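Local atomic coordinates of putative amidohydrolase (Unidentified, PDB entry 3FEQ), a protein that probably hydrolyses dipeptides with a C-terminal proline, as a zinc-dependent prolidase of the amidohydrolase superfamily built on a TIM-barrel domain. Residues 83-86 with 87-91; 111-114 with 115-118; 305-308 with 309-313; 338-342 with 343-347. All coordinates share one frame; numbering follows the deposited sequence. Where two conformers were deposited one is given.

Contact 1: 83-86 with 87-91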
ATOM      1  N   ASN C  83     -24.079   6.174  -8.756  1.00 47.86           N
ATOM      2  CA  ASN C  83     -24.589   6.647  -7.469  1.00 40.71           C
ATOM      3  C   ASN C  83     -25.806   7.542  -7.564  1.00 44.46           C
ATOM      4  O   ASN C  83     -26.847   7.286  -6.957  1.00 47.65           O
ATOM      5  CB  ASN C  83     -23.507   7.395  -6.718  1.00 34.29           C
ATOM      6  CG  ASN C  83     -22.594   6.474  -5.956  1.00 41.30           C
ATOM      7  OD1 ASN C  83     -22.840   5.276  -5.845  1.00 32.46           O
ATOM      8  ND2 ASN C  83     -21.513   7.028  -5.440  1.00 55.81           N
ATOM      9  N   ILE C  84     -25.665   8.604  -8.333  1.00 46.56           N
ATOM     10  CA  ILE C  84     -26.706   9.598  -8.429  1.00 41.06           C
ATOM     11  C   ILE C  84     -27.983   9.032  -9.052  1.00 38.74           C
ATOM     12  O   ILE C  84     -29.078   9.419  -8.662  1.00 42.39           O
ATOM     13  CB  ILE C  84     -26.179  10.905  -9.090  1.00 42.11           C
ATOM     14  CG1 ILE C  84     -27.264  11.617  -9.897  1.00 45.51           C
ATOM     15  CG2 ILE C  84     -24.916  10.639  -9.905  1.00 46.72           C
ATOM     16  CD1 ILE C  84     -27.389  11.156 -11.326  1.00 66.21           C
ATOM     17  N   LEU C  85     -27.848   8.057  -9.949  1.00 35.15           N
ATOM     18  CA  LEU C  85     -29.014   7.348 -10.483  1.00 34.20           C
ATOM     19  C   LEU C  85     -29.714   6.450  -9.451  1.00 37.60           C
ATOM     20  O   LEU C  85     -30.940   6.456  -9.346  1.00 30.47           O
ATOM     21  CB  LEU C  85     -28.622   6.530 -11.698  1.00 29.40           C
ATOM     22  CG  LEU C  85     -28.957   7.222 -13.002  1.00 32.72           C
ATOM     23  CD1 LEU C  85     -28.265   6.508 -14.130  1.00 37.51           C
ATOM     24  CD2 LEU C  85     -30.443   7.171 -13.173  1.00 42.54           C
ATOM     25  N   ALA C  86     -28.917   5.695  -8.694  1.00 37.53           N
ATOM     26  CA  ALA C  86     -29.394   4.898  -7.569  1.00 33.74           C
ATOM     27  C   ALA C  86     -30.257   5.714  -6.619  1.00 39.55           C
ATOM     28  O   ALA C  86     -31.274   5.232  -6.126  1.00 52.10           O
ATOM     29  CB  ALA C  86     -28.220   4.305  -6.814  1.00 36.33           C
ATOM     30  N   ALA C  87     -29.839   6.944  -6.350  1.00 32.08           N
ATOM     31  CA  ALA C  87     -30.576   7.818  -5.458  1.00 31.22           C
ATOM     32  C   ALA C  87     -31.911   8.216  -6.100  1.00 37.27           C
ATOM     33  O   ALA C  87     -32.985   7.962  -5.549  1.00 42.10           O
ATOM     34  CB  ALA C  87     -29.735   9.051  -5.104  1.00 17.26           C
ATOM     35  N   ILE C  88     -31.830   8.772  -7.301  1.00 35.75           N
ATOM     36  CA  ILE C  88     -32.997   9.266  -8.027  1.00 36.44           C
ATOM     37  C   ILE C  88     -34.117   8.232  -8.051  1.00 36.96           C
ATOM     38  O   ILE C  88     -35.261   8.528  -7.710  1.00 37.41           O
ATOM     39  CB  ILE C  88     -32.631   9.633  -9.499  1.00 40.46           C
ATOM     40  CG1 ILE C  88     -31.609  10.780  -9.571  1.00 41.59           C
ATOM     41  CG2 ILE C  88     -33.866   9.976 -10.299  1.00 35.73           C
ATOM     42  CD1 ILE C  88     -31.734  11.835  -8.472  1.00 49.72           C
ATOM     43  N   ARG C  89     -33.767   7.007  -8.419  1.00 38.87           N
ATOM     44  CA  ARG C  89     -34.743   5.947  -8.633  1.00 38.34           C
ATOM     45  C   ARG C  89     -35.466   5.497  -7.360  1.00 42.17           C
ATOM     46  O   ARG C  89     -36.492   4.825  -7.439  1.00 41.42           O
ATOM     47  CB  ARG C  89     -34.060   4.750  -9.278  1.00 36.67           C
ATOM     48  CG  ARG C  89     -33.699   4.947 -10.727  1.00 27.51           C
ATOM     49  CD  ARG C  89     -33.575   3.613 -11.405  1.00 24.52           C
ATOM     50  NE  ARG C  89     -32.253   3.458 -11.985  1.00 54.75           N
ATOM     51  CZ  ARG C  89     -31.999   3.508 -13.287  1.00 58.79           C
ATOM     52  NH1 ARG C  89     -30.752   3.384 -13.723  1.00 51.76           N
ATOM     53  NH2 ARG C  89     -32.993   3.680 -14.149  1.00 63.96           N
ATOM     54  N   SER C  90     -34.935   5.864  -6.195  1.00 41.73           N
ATOM     55  CA  SER C  90     -35.530   5.456  -4.932  1.00 38.81           C
ATOM     56  C   SER C  90     -36.627   6.424  -4.498  1.00 44.57           C
ATOM     57  O   SER C  90     -37.439   6.103  -3.633  1.00 58.93           O
ATOM     58  CB  SER C  90     -34.473   5.356  -3.844  1.00 34.09           C
ATOM     59  OG  SER C  90     -34.502   6.522  -3.043  1.00 36.89           O
ATOM     60  N   LEU C  91     -36.635   7.614  -5.082  1.00 39.32           N
ATOM     61  CA  LEU C  91     -37.674   8.599  -4.802  1.00 34.68           C
ATOM     62  C   LEU C  91     -39.109   8.169  -5.141  1.00 31.50           C
ATOM     63  O   LEU C  91     -40.005   8.355  -4.322  1.00 41.06           O
ATOM     64  CB  LEU C  91     -37.346   9.951  -5.447  1.00 31.12           C
ATOM     65  CG  LEU C  91     -36.037  10.583  -5.006  1.00 30.50           C
ATOM     66  CD1 LEU C  91     -35.940  12.028  -5.497  1.00 27.34           C
ATOM     67  CD2 LEU C  91     -35.978  10.532  -3.525  1.00  9.50           C
TER
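The carbonyl oxygen of Leu85 takes the amide of Arg89, N to O 3.0 Å, and the N-H points nearly straight at it (165°). Two more i to i+4 bonds run beside this one, Ala87 N to Asn83 O and Ile88 N to Ile84 O, each 3.1 Å, and carry helix 83-88 forward. Ser90 N then reaches back to Ala87 O at 2.9 Å, a three-residue step where the chain passes on to helix 90-99. Among the side chains, Leu85 and Arg89 make the main contact. Arg89 bends at chi3 (-122°), and one face of its guanidinium lies against the isobutyl end of Leu85, with CD2 3.8 Å from NH1 and displaced toward the rim of the group. Its NE is hydrogen-bonded to Gln81 OE1, in the chain just ahead of helix 83-88. Ile84 and Ile88 line up more loosely, CG1 to CG1 4.4 Å. This part of the chain also packs on the second subunit, where Ile84 meets Asp112 of that chain and Leu85 its Ser114. The arginine is thus steered by an apolar neighbour on its face and an amide oxygen at NE, which is consistent with a settled side chain beside a subunit interface.

Contact 2: 111-114 with 115-118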
ATOM      1  N   ALA C 111     -30.335   1.917   2.563  1.00 41.15           N
ATOM      2  CA  ALA C 111     -30.583   3.298   2.938  1.00 37.63           C
ATOM      3  C   ALA C 111     -29.707   3.677   4.092  1.00 44.49           C
ATOM      4  O   ALA C 111     -29.499   2.887   5.016  1.00 53.42           O
ATOM      5  CB  ALA C 111     -32.019   3.511   3.289  1.00 38.25           C
ATOM      6  N   ASP C 112     -29.211   4.904   4.029  1.00 46.16           N
ATOM      7  CA  ASP C 112     -28.317   5.453   5.030  1.00 46.83           C
ATOM      8  C   ASP C 112     -28.963   6.620   5.799  1.00 49.97           C
ATOM      9  O   ASP C 112     -30.136   6.950   5.616  1.00 49.54           O
ATOM     10  CB  ASP C 112     -27.042   5.938   4.345  1.00 52.79           C
ATOM     11  CG  ASP C 112     -27.312   7.019   3.282  1.00 63.85           C
ATOM     12  OD1 ASP C 112     -28.495   7.326   2.998  1.00 62.02           O
ATOM     13  OD2 ASP C 112     -26.333   7.571   2.727  1.00 71.86           O
ATOM     14  N   TRP C 113     -28.156   7.272   6.622  1.00 48.45           N
ATOM     15  CA  TRP C 113     -28.602   8.372   7.437  1.00 43.76           C
ATOM     16  C   TRP C 113     -29.016   9.552   6.567  1.00 46.35           C
ATOM     17  O   TRP C 113     -29.990  10.228   6.883  1.00 52.76           O
ATOM     18  CB  TRP C 113     -27.478   8.736   8.408  1.00 51.86           C
ATOM     19  CG  TRP C 113     -27.655   9.982   9.201  1.00 47.91           C
ATOM     20  CD1 TRP C 113     -28.200  10.087  10.438  1.00 45.36           C
ATOM     21  CD2 TRP C 113     -27.171  11.288   8.861  1.00 49.83           C
ATOM     22  NE1 TRP C 113     -28.129  11.387  10.878  1.00 48.43           N
ATOM     23  CE2 TRP C 113     -27.506  12.147   9.926  1.00 47.01           C
ATOM     24  CE3 TRP C 113     -26.527  11.824   7.736  1.00 50.97           C
ATOM     25  CZ2 TRP C 113     -27.220  13.515   9.907  1.00 52.49           C
ATOM     26  CZ3 TRP C 113     -26.234  13.182   7.718  1.00 48.38           C
ATOM     27  CH2 TRP C 113     -26.579  14.011   8.798  1.00 49.92           C
ATOM     28  N   SER C 114     -28.324   9.764   5.447  1.00 47.32           N
ATOM     29  CA  SER C 114     -28.675  10.860   4.522  1.00 48.62           C
ATOM     30  C   SER C 114     -30.122  10.785   4.032  1.00 50.27           C
ATOM     31  O   SER C 114     -30.797  11.815   3.918  1.00 51.41           O
ATOM     32  CB  SER C 114     -27.744  10.935   3.302  1.00 39.82           C
ATOM     33  OG  SER C 114     -26.632  10.078   3.419  1.00 54.58           O
ATOM     34  N   LEU C 115     -30.585   9.579   3.709  1.00 44.34           N
ATOM     35  CA  LEU C 115     -31.944   9.413   3.202  1.00 42.03           C
ATOM     36  C   LEU C 115     -32.962   9.682   4.299  1.00 42.75           C
ATOM     37  O   LEU C 115     -33.983  10.320   4.079  1.00 42.01           O
ATOM     38  CB  LEU C 115     -32.145   8.010   2.649  1.00 39.98           C
ATOM     39  CG  LEU C 115     -32.621   7.927   1.199  1.00 36.66           C
ATOM     40  CD1 LEU C 115     -33.212   6.566   0.928  1.00 38.92           C
ATOM     41  CD2 LEU C 115     -33.626   8.995   0.895  1.00 33.58           C
ATOM     42  N   MET C 116     -32.657   9.197   5.491  1.00 41.14           N
ATOM     43  CA  MET C 116     -33.470   9.449   6.656  1.00 36.51           C
ATOM     44  C   MET C 116     -33.641  10.943   6.864  1.00 40.79           C
ATOM     45  O   MET C 116     -34.749  11.415   7.084  1.00 51.25           O
ATOM     46  CB  MET C 116     -32.796   8.813   7.862  1.00 42.06           C
ATOM     47  CG  MET C 116     -33.419   9.124   9.184  1.00 31.25           C
ATOM     48  SD  MET C 116     -32.351   8.424  10.417  1.00 31.44           S
ATOM     49  CE  MET C 116     -33.542   7.904  11.666  1.00 56.03           C
ATOM     50  N   GLN C 117     -32.540  11.680   6.760  1.00 46.51           N
ATOM     51  CA  GLN C 117     -32.534  13.135   6.909  1.00 42.43           C
ATOM     52  C   GLN C 117     -33.349  13.832   5.843  1.00 40.83           C
ATOM     53  O   GLN C 117     -34.045  14.800   6.124  1.00 45.86           O
ATOM     54  CB  GLN C 117     -31.101  13.653   6.836  1.00 52.57           C
ATOM     55  CG  GLN C 117     -30.309  13.370   8.069  1.00 52.78           C
ATOM     56  CD  GLN C 117     -30.985  13.929   9.270  1.00 59.12           C
ATOM     57  OE1 GLN C 117     -30.983  15.142   9.475  1.00 73.11           O
ATOM     58  NE2 GLN C 117     -31.641  13.066  10.038  1.00 56.29           N
ATOM     59  N   ALA C 118     -33.222  13.353   4.613  1.00 39.48           N
ATOM     60  CA  ALA C 118     -33.939  13.911   3.483  1.00 34.03           C
ATOM     61  C   ALA C 118     -35.456  13.902   3.686  1.00 38.38           C
ATOM     62  O   ALA C 118     -36.130  14.877   3.343  1.00 44.26           O
ATOM     63  CB  ALA C 118     -33.563  13.175   2.215  1.00 35.02           C
TER
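Helix 113-120, the helical link of a beta-alpha-beta unit between strands 102-107 and 128-129, begins here with Asp112 as its N-cap. Asp112 OD1 accepts the amide of Leu115 at 3.2 Å, the N-H coming from above the carboxylate plane. The other oxygen, OD2, takes the hydroxyl of Ser114 OG at 2.6 Å, again from well out of that plane. With chi1 at 59° the carboxylate of Asp112 folds back over the first turn, where both donors can find it. Below the cap, Gln117 N bonds to Trp113 O at 2.9 Å and Ala118 N to Ser114 O at 3.0 Å. Gln117 then bends at chi2 (-56°) and lays its chain over the indole of Trp113: CG stands 3.6 Å from the centroid of the six-membered ring, a CH-pi contact over the face, and the amide plane is only 9° from the ring plane. Met116 SD makes a longer, oblique Met-aromatic contact with the five-membered ring. Arg148 of a third subunit also packs on Trp113, while Ile84 of the second subunit packs on Asp112 and Leu115. Both carboxylate oxygens have donors at the helix start, and the nearby helix dipole would be expected to stabilise their negative charge.

Contact 3: 305-308 with 309-313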
ATOM      1  N   ARG C 305     -46.511 -19.823   4.479  1.00 55.73           N
ATOM      2  CA  ARG C 305     -47.813 -19.696   5.127  0.50 54.95           C
ATOM      3  C   ARG C 305     -47.850 -20.544   6.401  1.00 55.92           C
ATOM      4  O   ARG C 305     -48.261 -20.081   7.468  1.00 55.64           O
ATOM      5  CB  ARG C 305     -48.917 -20.127   4.151  0.50 56.10           C
ATOM      6  CG  ARG C 305     -50.249 -19.435   4.364  0.50 53.69           C
ATOM      7  CD  ARG C 305     -51.227 -19.666   3.214  0.50 55.87           C
ATOM      8  NE  ARG C 305     -51.137 -18.635   2.177  0.50 56.83           N
ATOM      9  CZ  ARG C 305     -51.761 -17.458   2.222  0.50 48.51           C
ATOM     10  NH1 ARG C 305     -51.614 -16.583   1.229  0.50 20.34           N
ATOM     11  NH2 ARG C 305     -52.521 -17.145   3.265  0.50 41.76           N
ATOM     12  N   GLU C 306     -47.362 -21.775   6.288  1.00 58.89           N
ATOM     13  CA  GLU C 306     -47.305 -22.716   7.403  1.00 66.67           C
ATOM     14  C   GLU C 306     -46.580 -22.158   8.632  1.00 61.89           C
ATOM     15  O   GLU C 306     -47.031 -22.344   9.765  1.00 66.18           O
ATOM     16  CB  GLU C 306     -46.638 -24.016   6.940  1.00 66.67           C
ATOM     17  CG  GLU C 306     -46.973 -25.241   7.775  1.00 83.77           C
ATOM     18  CD  GLU C 306     -46.135 -26.459   7.407  1.00 85.94           C
ATOM     19  OE1 GLU C 306     -45.543 -27.061   8.325  1.00107.13           O
ATOM     20  OE2 GLU C 306     -46.070 -26.823   6.215  1.00 89.25           O
ATOM     21  N   SER C 307     -45.473 -21.457   8.400  1.00 59.07           N
ATOM     22  CA  SER C 307     -44.583 -21.013   9.476  1.00 54.99           C
ATOM     23  C   SER C 307     -45.286 -20.017  10.383  1.00 53.20           C
ATOM     24  O   SER C 307     -45.055 -19.983  11.591  1.00 48.80           O
ATOM     25  CB  SER C 307     -43.332 -20.359   8.886  1.00 55.75           C
ATOM     26  OG  SER C 307     -43.675 -19.205   8.139  1.00 42.70           O
ATOM     27  N   LEU C 308     -46.139 -19.202   9.773  1.00 53.42           N
ATOM     28  CA  LEU C 308     -46.962 -18.241  10.484  1.00 46.68           C
ATOM     29  C   LEU C 308     -47.652 -18.900  11.666  1.00 48.39           C
ATOM     30  O   LEU C 308     -47.596 -18.396  12.790  1.00 46.84           O
ATOM     31  CB  LEU C 308     -47.993 -17.645   9.528  1.00 35.87           C
ATOM     32  CG  LEU C 308     -47.700 -16.248   8.978  1.00 49.51           C
ATOM     33  CD1 LEU C 308     -46.227 -16.005   8.635  1.00 35.28           C
ATOM     34  CD2 LEU C 308     -48.593 -15.962   7.782  1.00 45.49           C
ATOM     35  N   GLU C 309     -48.253 -20.058  11.411  1.00 50.19           N
ATOM     36  CA  GLU C 309     -48.965 -20.794  12.441  1.00 56.54           C
ATOM     37  C   GLU C 309     -48.044 -21.259  13.544  1.00 54.24           C
ATOM     38  O   GLU C 309     -48.377 -21.139  14.722  1.00 56.81           O
ATOM     39  CB  GLU C 309     -49.694 -21.985  11.845  1.00 60.48           C
ATOM     40  CG  GLU C 309     -51.057 -21.628  11.301  1.00 75.82           C
ATOM     41  CD  GLU C 309     -51.552 -22.625  10.281  1.00 88.93           C
ATOM     42  OE1 GLU C 309     -51.395 -23.844  10.515  1.00 99.28           O
ATOM     43  OE2 GLU C 309     -52.103 -22.192   9.248  1.00 92.83           O
ATOM     44  N   ILE C 310     -46.880 -21.768  13.159  1.00 47.64           N
ATOM     45  CA  ILE C 310     -45.865 -22.179  14.117  1.00 42.50           C
ATOM     46  C   ILE C 310     -45.479 -21.032  15.039  1.00 52.18           C
ATOM     47  O   ILE C 310     -45.459 -21.195  16.263  1.00 52.14           O
ATOM     48  CB  ILE C 310     -44.616 -22.681  13.406  1.00 44.25           C
ATOM     49  CG1 ILE C 310     -45.009 -23.677  12.303  1.00 39.43           C
ATOM     50  CG2 ILE C 310     -43.621 -23.234  14.426  1.00 44.44           C
ATOM     51  CD1 ILE C 310     -43.853 -24.399  11.677  1.00 34.72           C
ATOM     52  N   TYR C 311     -45.222 -19.867  14.445  1.00 53.29           N
ATOM     53  CA  TYR C 311     -44.884 -18.668  15.204  1.00 53.36           C
ATOM     54  C   TYR C 311     -45.985 -18.237  16.178  1.00 54.86           C
ATOM     55  O   TYR C 311     -45.698 -17.860  17.320  1.00 58.18           O
ATOM     56  CB  TYR C 311     -44.539 -17.518  14.258  1.00 55.66           C
ATOM     57  CG  TYR C 311     -43.205 -17.674  13.570  1.00 52.76           C
ATOM     58  CD1 TYR C 311     -42.062 -18.015  14.290  1.00 50.17           C
ATOM     59  CD2 TYR C 311     -43.077 -17.453  12.204  1.00 49.25           C
ATOM     60  CE1 TYR C 311     -40.838 -18.161  13.655  1.00 48.41           C
ATOM     61  CE2 TYR C 311     -41.858 -17.600  11.565  1.00 44.42           C
ATOM     62  CZ  TYR C 311     -40.746 -17.947  12.295  1.00 46.40           C
ATOM     63  OH  TYR C 311     -39.542 -18.107  11.660  1.00 46.53           O
ATOM     64  N   ALA C 312     -47.231 -18.275  15.713  1.00 47.05           N
ATOM     65  CA  ALA C 312     -48.379 -17.981  16.554  1.00 45.24           C
ATOM     66  C   ALA C 312     -48.451 -18.963  17.714  1.00 51.76           C
ATOM     67  O   ALA C 312     -48.637 -18.571  18.865  1.00 50.00           O
ATOM     68  CB  ALA C 312     -49.643 -18.050  15.743  1.00 44.53           C
ATOM     69  N   ASN C 313     -48.277 -20.240  17.401  1.00 55.00           N
ATOM     70  CA  ASN C 313     -48.371 -21.295  18.396  1.00 55.68           C
ATOM     71  C   ASN C 313     -47.347 -21.179  19.499  1.00 57.85           C
ATOM     72  O   ASN C 313     -47.687 -21.303  20.668  1.00 65.93           O
ATOM     73  CB  ASN C 313     -48.247 -22.657  17.739  1.00 59.30           C
ATOM     74  CG  ASN C 313     -49.463 -23.014  16.937  1.00 65.83           C
ATOM     75  OD1 ASN C 313     -50.535 -22.441  17.131  1.00 72.65           O
ATOM     76  ND2 ASN C 313     -49.304 -23.944  16.007  1.00 78.11           N
TER
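Tyr311 N donates to Ser307 O at 2.9 Å, with an N-H angle of 168°, and Ala312 N to Leu308 O, also at 2.9 Å; these are two sound i to i+4 bonds of helix 302-314, an alpha-helix of the amidohydrolase domain. One residue earlier the pattern slackens. Glu306 O is approached by two amides, Glu309 N and Ile310 N, and both bonds are weak. The side-chain hydroxyls of this region find their partners outside the two segments: Ser307 OG bonds to Gly304 O, and Tyr311 OH reaches Gly252 O near the end of strand 248-254.

Packing between the side chains is modest and centres on Ser307. The phenol of Tyr311 swings back along the helix, its CG anti to its own carbonyl carbon (chi1 -72°), which brings the CD2-CE2 side of the ring alongside the preceding turn. CE2 comes within 4.1 Å of Ser307 CB, while the Ser307 carbonyl oxygen approaches the ring obliquely. Ile310 sends CG1 the same way and places CD1 4.1 Å from Ser307 CA. Outward from here, Ile310 and Tyr311 pack on helix 257-266, through Ala260 and Met263 respectively, so this side of 302-314 faces a neighbouring helix of the chain. At the exposed flank, Glu309 CB lies 3.4 Å from Glu306 O.

Contact 4: 338-342 with 343-347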
ATOM      1  N   ILE C 338     -52.360 -11.745   2.885  1.00 55.91           N
ATOM      2  CA  ILE C 338     -51.680 -13.014   3.121  1.00 51.13           C
ATOM      3  C   ILE C 338     -51.673 -13.359   4.602  1.00 52.87           C
ATOM      4  O   ILE C 338     -51.967 -14.490   4.996  1.00 57.67           O
ATOM      5  CB  ILE C 338     -50.246 -12.972   2.581  1.00 41.97           C
ATOM      6  CG1 ILE C 338     -50.280 -12.719   1.079  1.00 50.19           C
ATOM      7  CG2 ILE C 338     -49.521 -14.264   2.855  1.00 31.37           C
ATOM      8  CD1 ILE C 338     -48.947 -12.352   0.493  1.00 54.94           C
ATOM      9  N   ARG C 339     -51.387 -12.367   5.426  1.00 49.28           N
ATOM     10  CA  ARG C 339     -51.326 -12.595   6.854  1.00 58.05           C
ATOM     11  C   ARG C 339     -52.704 -12.723   7.492  1.00 58.20           C
ATOM     12  O   ARG C 339     -52.884 -13.486   8.442  1.00 56.04           O
ATOM     13  CB  ARG C 339     -50.519 -11.499   7.526  1.00 48.91           C
ATOM     14  CG  ARG C 339     -49.093 -11.528   7.119  1.00 50.02           C
ATOM     15  CD  ARG C 339     -48.273 -10.872   8.152  1.00 62.94           C
ATOM     16  NE  ARG C 339     -46.908 -10.700   7.699  1.00 56.14           N
ATOM     17  CZ  ARG C 339     -45.881 -10.576   8.521  1.00 57.23           C
ATOM     18  NH1 ARG C 339     -46.068 -10.638   9.831  1.00 65.26           N
ATOM     19  NH2 ARG C 339     -44.671 -10.385   8.033  1.00 73.09           N
ATOM     20  N   ALA C 340     -53.671 -11.984   6.954  1.00 54.31           N
ATOM     21  CA  ALA C 340     -55.034 -12.046   7.441  1.00 51.44           C
ATOM     22  C   ALA C 340     -55.633 -13.421   7.177  1.00 52.89           C
ATOM     23  O   ALA C 340     -56.403 -13.929   7.979  1.00 58.00           O
ATOM     24  CB  ALA C 340     -55.869 -10.975   6.795  1.00 53.11           C
ATOM     25  N   GLU C 341     -55.241 -14.041   6.073  1.00 50.41           N
ATOM     26  CA  GLU C 341     -55.842 -15.293   5.662  1.00 50.47           C
ATOM     27  C   GLU C 341     -55.429 -16.436   6.566  1.00 51.82           C
ATOM     28  O   GLU C 341     -56.020 -17.506   6.527  1.00 61.59           O
ATOM     29  CB  GLU C 341     -55.465 -15.630   4.225  1.00 51.87           C
ATOM     30  CG  GLU C 341     -56.274 -14.896   3.176  1.00 66.19           C
ATOM     31  CD  GLU C 341     -55.685 -15.052   1.787  1.00 82.29           C
ATOM     32  OE1 GLU C 341     -54.881 -15.987   1.577  1.00 84.94           O
ATOM     33  OE2 GLU C 341     -56.024 -14.239   0.902  1.00 92.12           O
ATOM     34  N   VAL C 342     -54.393 -16.234   7.356  1.00 50.39           N
ATOM     35  CA  VAL C 342     -53.926 -17.318   8.198  1.00 50.72           C
ATOM     36  C   VAL C 342     -54.236 -17.006   9.637  1.00 54.02           C
ATOM     37  O   VAL C 342     -54.870 -17.806  10.310  1.00 60.03           O
ATOM     38  CB  VAL C 342     -52.433 -17.584   8.027  1.00 50.95           C
ATOM     39  CG1 VAL C 342     -51.971 -18.645   8.998  1.00 45.43           C
ATOM     40  CG2 VAL C 342     -52.141 -17.996   6.599  1.00 52.51           C
ATOM     41  N   LEU C 343     -53.798 -15.836  10.098  1.00 53.27           N
ATOM     42  CA  LEU C 343     -54.140 -15.343  11.429  1.00 54.92           C
ATOM     43  C   LEU C 343     -55.244 -14.318  11.217  1.00 58.25           C
ATOM     44  O   LEU C 343     -55.454 -13.888  10.100  1.00 55.10           O
ATOM     45  CB  LEU C 343     -52.913 -14.707  12.082  1.00 52.16           C
ATOM     46  CG  LEU C 343     -51.550 -15.310  11.703  1.00 55.65           C
ATOM     47  CD1 LEU C 343     -50.436 -14.295  11.865  1.00 68.29           C
ATOM     48  CD2 LEU C 343     -51.206 -16.587  12.476  1.00 49.18           C
ATOM     49  N   GLY C 344     -55.973 -13.932  12.253  1.00 56.30           N
ATOM     50  CA  GLY C 344     -57.056 -12.964  12.047  1.00 67.05           C
ATOM     51  C   GLY C 344     -56.548 -11.689  11.394  1.00 69.18           C
ATOM     52  O   GLY C 344     -55.352 -11.396  11.464  1.00 71.41           O
ATOM     53  N   ASN C 345     -57.432 -10.908  10.772  1.00 64.26           N
ATOM     54  CA  ASN C 345     -57.002  -9.589  10.333  1.00 62.53           C
ATOM     55  C   ASN C 345     -56.803  -8.532  11.427  1.00 62.73           C
ATOM     56  O   ASN C 345     -56.257  -7.463  11.156  1.00 69.57           O
ATOM     57  CB  ASN C 345     -57.748  -9.057   9.098  1.00 65.98           C
ATOM     58  CG  ASN C 345     -59.227  -9.314   9.135  1.00 66.48           C
ATOM     59  OD1 ASN C 345     -59.742  -9.938  10.059  1.00 81.61           O
ATOM     60  ND2 ASN C 345     -59.929  -8.839   8.107  1.00 49.57           N
ATOM     61  N   LEU C 346     -57.153  -8.858  12.669  1.00 61.99           N
ATOM     62  CA  LEU C 346     -56.665  -8.089  13.822  1.00 60.11           C
ATOM     63  C   LEU C 346     -55.161  -8.248  13.944  1.00 59.34           C
ATOM     64  O   LEU C 346     -54.422  -7.270  14.045  1.00 63.00           O
ATOM     65  CB  LEU C 346     -57.306  -8.570  15.116  1.00 55.47           C
ATOM     66  CG  LEU C 346     -57.583  -7.547  16.223  1.00 59.80           C
ATOM     67  CD1 LEU C 346     -57.460  -8.207  17.584  1.00 60.36           C
ATOM     68  CD2 LEU C 346     -56.715  -6.303  16.152  1.00 56.73           C
ATOM     69  N   GLU C 347     -54.724  -9.499  13.932  1.00 55.70           N
ATOM     70  CA  GLU C 347     -53.307  -9.816  13.968  1.00 56.77           C
ATOM     71  C   GLU C 347     -52.526  -9.190  12.799  1.00 50.40           C
ATOM     72  O   GLU C 347     -51.454  -8.623  12.995  1.00 48.94           O
ATOM     73  CB  GLU C 347     -53.107 -11.335  14.042  1.00 54.77           C
ATOM     74  CG  GLU C 347     -51.666 -11.780  14.244  1.00 67.51           C
ATOM     75  CD  GLU C 347     -50.959 -11.058  15.384  1.00 80.32           C
ATOM     76  OE1 GLU C 347     -51.581 -10.877  16.457  1.00 82.95           O
ATOM     77  OE2 GLU C 347     -49.772 -10.688  15.206  1.00 74.18           O
TER
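This is a turn at the surface, joining the end of helix 335-340 to the start of helix 345-351 within the amidohydrolase domain, with Gly344 at the N-cap of the second helix. One backbone bond across the two segments closes it: Leu343 N to Arg339 O, 3.0 Å, with an N-H angle of 150°. Val342 N points at the same carbonyl oxygen through a weaker bond of 3.3 Å, which gathers two successive amides of the turn on Arg339 O.

The side chains meet at two places. At the far side of the turn the methyl of Ala340 meets the first side-chain carbon of Asn345, CB to CB 3.5 Å, where the two helices approach each other. Ile388 packs on both of these residues. At the other place Val342 and Leu343 touch as chain neighbours; Val342 CG1 lies anti to the backbone N (chi1 176°), which directs that methyl toward the leucine.

Beyond the turn, Val342 packs on Arg305 and Glu309 of helix 302-314, and Leu343 on Ala312 of the same helix. The guanidinium of Arg339 leaves the turn altogether and forms a salt bridge through NE with Glu335, four residues earlier. Back at the branched pair, the methyls that meet are Val342 CG1 and Leu343 CD2, 4.1 Å apart.

How the contacts relate
From the N terminus the four contacts follow in series; each is local, between adjoining segments, so none closes a long loop, and none nests in or crosses another. Contact 1 runs from helix 83-88 into helix 90-99; contact 2 starts helix 113-120. The two touch, Ser90 OG lying 4.2 Å from Leu115 CD1, and both pack on the second subunit. Contacts 3 and 4 sit together on the opposite side of the chain's centre, with about 37 Å between the centres of contacts 1 and 3. Contact 3 belongs to helix 302-314, and contact 4 links the two helices that come next. In one of two Arg305 conformers, a salt bridge joins them, Arg305 NH2 to Glu341 OE1 at 3.1 Å.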